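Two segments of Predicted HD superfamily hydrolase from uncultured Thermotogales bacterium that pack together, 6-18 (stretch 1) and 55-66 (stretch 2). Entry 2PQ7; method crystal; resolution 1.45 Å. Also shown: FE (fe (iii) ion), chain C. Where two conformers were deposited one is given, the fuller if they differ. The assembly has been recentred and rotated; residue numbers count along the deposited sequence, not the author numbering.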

# COMPACT_ATOMS: atom_id res chain seq x y z
N GLU A 6 -26.80 -11.91 -3.66
CA GLU A 6 -26.71 -13.31 -3.37
C GLU A 6 -26.90 -13.58 -1.87
O GLU A 6 -27.61 -14.51 -1.50
CB GLU A 6 -25.39 -13.83 -3.86
CG GLU A 6 -25.44 -13.95 -5.40
CD GLU A 6 -24.09 -14.26 -6.00
OE1 GLU A 6 -23.06 -13.89 -5.39
OE2 GLU A 6 -24.06 -14.87 -7.09
N LEU A 7 -26.29 -12.75 -1.03
CA LEU A 7 -26.50 -12.88 0.42
C LEU A 7 -27.96 -12.64 0.79
O LEU A 7 -28.53 -13.35 1.63
CB LEU A 7 -25.54 -11.96 1.21
CG LEU A 7 -24.06 -12.36 1.19
CD1 LEU A 7 -23.23 -11.28 1.81
CD2 LEU A 7 -23.80 -13.70 1.90
N MSE A 8 -28.60 -11.67 0.13
CA MSE A 8 -30.00 -11.36 0.39
C MSE A 8 -30.95 -12.48 -0.06
O MSE A 8 -32.06 -12.60 0.47
CB MSE A 8 -30.37 -9.98 -0.16
CG MSE A 8 -29.76 -8.85 0.70
SE MSE A 8 -30.07 -6.96 0.19
CE MSE A 8 -31.91 -7.11 -0.49
N GLU A 9 -30.52 -13.29 -1.02
CA GLU A 9 -31.25 -14.47 -1.43
C GLU A 9 -31.19 -15.59 -0.40
O GLU A 9 -32.09 -16.46 -0.36
CB GLU A 9 -30.68 -15.01 -2.75
CG GLU A 9 -31.02 -14.17 -3.95
CD GLU A 9 -30.24 -14.60 -5.21
OE1 GLU A 9 -29.31 -15.45 -5.11
OE2 GLU A 9 -30.57 -14.06 -6.29
N ARG A 10 -30.11 -15.63 0.39
CA ARG A 10 -29.89 -16.68 1.40
C ARG A 10 -30.19 -16.32 2.82
O ARG A 10 -30.45 -17.20 3.63
CB ARG A 10 -28.44 -17.14 1.37
CG ARG A 10 -28.14 -18.04 0.21
CD ARG A 10 -26.70 -18.43 0.07
NE ARG A 10 -26.25 -19.52 0.93
CZ ARG A 10 -25.14 -20.21 0.73
NH1 ARG A 10 -24.35 -19.94 -0.30
NH2 ARG A 10 -24.79 -21.16 1.60
N ILE A 11 -30.16 -15.04 3.15
CA ILE A 11 -30.26 -14.64 4.57
C ILE A 11 -31.47 -13.79 4.85
O ILE A 11 -31.55 -12.67 4.34
CB ILE A 11 -28.96 -13.91 4.97
CG1 ILE A 11 -27.77 -14.80 4.67
CG2 ILE A 11 -29.03 -13.49 6.45
CD1 ILE A 11 -26.53 -14.13 4.66
N PRO A 12 -32.42 -14.29 5.69
CA PRO A 12 -33.58 -13.49 5.99
C PRO A 12 -33.25 -12.16 6.60
O PRO A 12 -32.33 -12.06 7.43
CB PRO A 12 -34.33 -14.31 7.05
CG PRO A 12 -33.86 -15.64 6.89
CD PRO A 12 -32.48 -15.58 6.40
N HIS A 13 -34.00 -11.16 6.20
CA HIS A 13 -33.93 -9.83 6.75
C HIS A 13 -32.62 -9.14 6.58
O HIS A 13 -32.39 -8.11 7.21
CB HIS A 13 -34.31 -9.84 8.23
CG HIS A 13 -35.68 -10.37 8.47
ND1 HIS A 13 -36.80 -9.61 8.25
CD2 HIS A 13 -36.11 -11.60 8.81
CE1 HIS A 13 -37.87 -10.35 8.51
NE2 HIS A 13 -37.47 -11.56 8.86
N LEU A 14 -31.80 -9.60 5.65
CA LEU A 14 -30.50 -9.02 5.50
C LEU A 14 -30.52 -7.55 5.14
O LEU A 14 -29.74 -6.77 5.63
CB LEU A 14 -29.65 -9.81 4.51
CG LEU A 14 -28.20 -9.35 4.39
CD1 LEU A 14 -27.52 -9.46 5.70
CD2 LEU A 14 -27.43 -10.16 3.36
N ARG A 15 -31.39 -7.18 4.20
CA ARG A 15 -31.49 -5.80 3.78
C ARG A 15 -31.79 -4.86 4.95
O ARG A 15 -31.16 -3.79 5.05
CB ARG A 15 -32.61 -5.68 2.72
CG ARG A 15 -32.76 -4.28 2.12
CD ARG A 15 -33.80 -4.24 0.96
N GLU A 16 -32.77 -5.25 5.77
CA GLU A 16 -33.18 -4.43 6.94
C GLU A 16 -32.03 -4.33 7.97
O GLU A 16 -31.70 -3.23 8.43
CB GLU A 16 -34.45 -4.94 7.58
N ILE A 17 -31.37 -5.45 8.19
CA ILE A 17 -30.21 -5.43 9.11
C ILE A 17 -29.12 -4.54 8.59
O ILE A 17 -28.59 -3.73 9.32
CB ILE A 17 -29.71 -6.84 9.39
CG1 ILE A 17 -30.80 -7.64 10.09
CG2 ILE A 17 -28.45 -6.76 10.29
CD1 ILE A 17 -30.50 -9.13 10.19
N LEU A 18 -28.77 -4.65 7.29
CA LEU A 18 -27.77 -3.77 6.70
C LEU A 18 -28.22 -2.33 6.89
O LEU A 18 -27.45 -1.45 7.25
CB LEU A 18 -27.58 -4.03 5.19
CG LEU A 18 -26.86 -5.31 4.74
CD1 LEU A 18 -27.21 -5.64 3.30
CD2 LEU A 18 -25.38 -5.20 4.90
N ASP A 55 -22.73 -22.56 9.70
CA ASP A 55 -23.95 -21.82 9.52
C ASP A 55 -23.68 -20.39 9.02
O ASP A 55 -23.33 -19.49 9.78
CB ASP A 55 -24.71 -21.83 10.85
CG ASP A 55 -26.12 -21.33 10.74
OD1 ASP A 55 -26.40 -20.40 10.00
OD2 ASP A 55 -26.96 -21.88 11.49
N LEU A 56 -23.92 -20.15 7.74
CA LEU A 56 -23.69 -18.86 7.12
C LEU A 56 -24.57 -17.75 7.69
O LEU A 56 -24.13 -16.62 7.85
CB LEU A 56 -23.97 -18.98 5.59
CG LEU A 56 -23.72 -17.76 4.73
CD1 LEU A 56 -22.21 -17.45 4.73
CD2 LEU A 56 -24.24 -17.99 3.29
N GLN A 57 -25.85 -18.07 7.94
CA GLN A 57 -26.80 -17.09 8.44
C GLN A 57 -26.30 -16.50 9.78
O GLN A 57 -26.29 -15.29 9.95
CB GLN A 57 -28.21 -17.66 8.58
CG GLN A 57 -28.80 -18.12 7.23
CD GLN A 57 -30.27 -18.47 7.31
OE1 GLN A 57 -30.90 -18.37 8.36
NE2 GLN A 57 -30.84 -18.85 6.16
N LYS A 58 -25.94 -17.40 10.69
CA LYS A 58 -25.41 -16.95 11.99
C LYS A 58 -24.12 -16.11 11.84
O LYS A 58 -24.03 -15.08 12.43
CB LYS A 58 -25.14 -18.16 12.91
CG LYS A 58 -26.37 -18.85 13.49
CD LYS A 58 -26.02 -20.14 14.29
CE LYS A 58 -27.26 -20.84 14.82
NZ LYS A 58 -26.95 -22.16 15.40
N ALA A 59 -23.21 -16.57 10.99
CA ALA A 59 -21.93 -15.91 10.79
C ALA A 59 -22.07 -14.51 10.21
O ALA A 59 -21.49 -13.57 10.70
CB ALA A 59 -21.07 -16.80 9.95
N ILE A 60 -22.90 -14.39 9.17
CA ILE A 60 -23.14 -13.12 8.53
C ILE A 60 -23.80 -12.10 9.45
O ILE A 60 -23.37 -10.95 9.51
CB ILE A 60 -24.06 -13.31 7.30
CG1 ILE A 60 -23.27 -14.03 6.21
CG2 ILE A 60 -24.62 -12.01 6.77
CD1 ILE A 60 -22.02 -13.26 5.70
N ILE A 61 -24.87 -12.54 10.11
CA ILE A 61 -25.62 -11.68 11.01
C ILE A 61 -24.74 -11.25 12.19
O ILE A 61 -24.72 -10.07 12.54
CB ILE A 61 -26.97 -12.27 11.39
CG1 ILE A 61 -27.87 -12.30 10.11
CG2 ILE A 61 -27.64 -11.49 12.48
CD1 ILE A 61 -29.16 -13.00 10.32
N ALA A 62 -23.98 -12.20 12.72
CA ALA A 62 -23.11 -11.82 13.81
C ALA A 62 -22.06 -10.79 13.36
O ALA A 62 -21.77 -9.82 14.05
CB ALA A 62 -22.46 -13.02 14.28
N ALA A 63 -21.46 -10.99 12.19
CA ALA A 63 -20.52 -10.03 11.65
C ALA A 63 -21.14 -8.66 11.43
O ALA A 63 -20.53 -7.64 11.72
CB ALA A 63 -19.96 -10.54 10.34
N LEU A 64 -22.34 -8.63 10.85
CA LEU A 64 -23.01 -7.34 10.62
C LEU A 64 -23.29 -6.58 11.91
O LEU A 64 -23.17 -5.36 11.98
CB LEU A 64 -24.29 -7.53 9.81
CG LEU A 64 -24.13 -7.48 8.31
CD1 LEU A 64 -25.52 -7.68 7.74
CD2 LEU A 64 -23.56 -6.07 7.93
N LEU A 65 -23.69 -7.32 12.94
CA LEU A 65 -24.05 -6.69 14.21
C LEU A 65 -22.92 -6.54 15.23
O LEU A 65 -23.08 -5.79 16.19
CB LEU A 65 -25.16 -7.48 14.88
CG LEU A 65 -26.49 -7.41 14.14
CD1 LEU A 65 -27.48 -8.36 14.80
CD2 LEU A 65 -27.02 -6.01 14.04
N HIS A 66 -21.77 -7.12 14.96
CA HIS A 66 -20.78 -7.26 16.07
C HIS A 66 -20.27 -5.93 16.62
O HIS A 66 -20.05 -5.82 17.79
CB HIS A 66 -19.63 -8.18 15.71
CG HIS A 66 -18.53 -7.53 14.95
ND1 HIS A 66 -18.64 -7.17 13.63
CD2 HIS A 66 -17.27 -7.21 15.32
CE1 HIS A 66 -17.50 -6.61 13.23
NE2 HIS A 66 -16.65 -6.62 14.25
FE FE C . -14.79 -5.43 14.59
O HOH W 1 -14.64 -6.01 16.57

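What holds the two stretches together? Mostly aliphatic side chains, which pack against one another along the contact. Ile11 lies in the loop between the two helices of stretch 1, and its CD1 reaches Ile60 CG2 at 3.5 Å while its CG2 meets Ile61 CD1 at 3.9 Å. Its CA-to-CB bond points sideways, so the branched side chain makes the contact with its outer carbons.

How does the packing continue along the helices? Helix 14-18 runs at 17° to helix 56-65, in nearly the same direction, so successive turns can meet. Leu14 CD1 packs against Leu64 CD1 at 3.4 Å, Ile17 CG2 lies 4.1 Å from Leu65 CD2, and Leu18 CD2 lies 3.6 Å from Leu64 CD2.

Where do polar groups approach? At the exposed margin, Gln57 NE2 comes within 3.0 Å of Arg10 O, a contact whose geometry leaves a hydrogen bond undecided. Nearby, Leu56 CD2 covers one face of the Arg10 guanidinium, 3.5 Å from Arg10 NE.

What steadies the start of the helix that stretch 1 packs against? Asp55 OD1 caps it by accepting from Lys58 N at 3.1 Å. Further along stretch 2, His66 ND1 donates to Ala63 O at 2.7 Å, and His66 NE2 binds FE at 2.2 Å; His66 does not touch stretch 1.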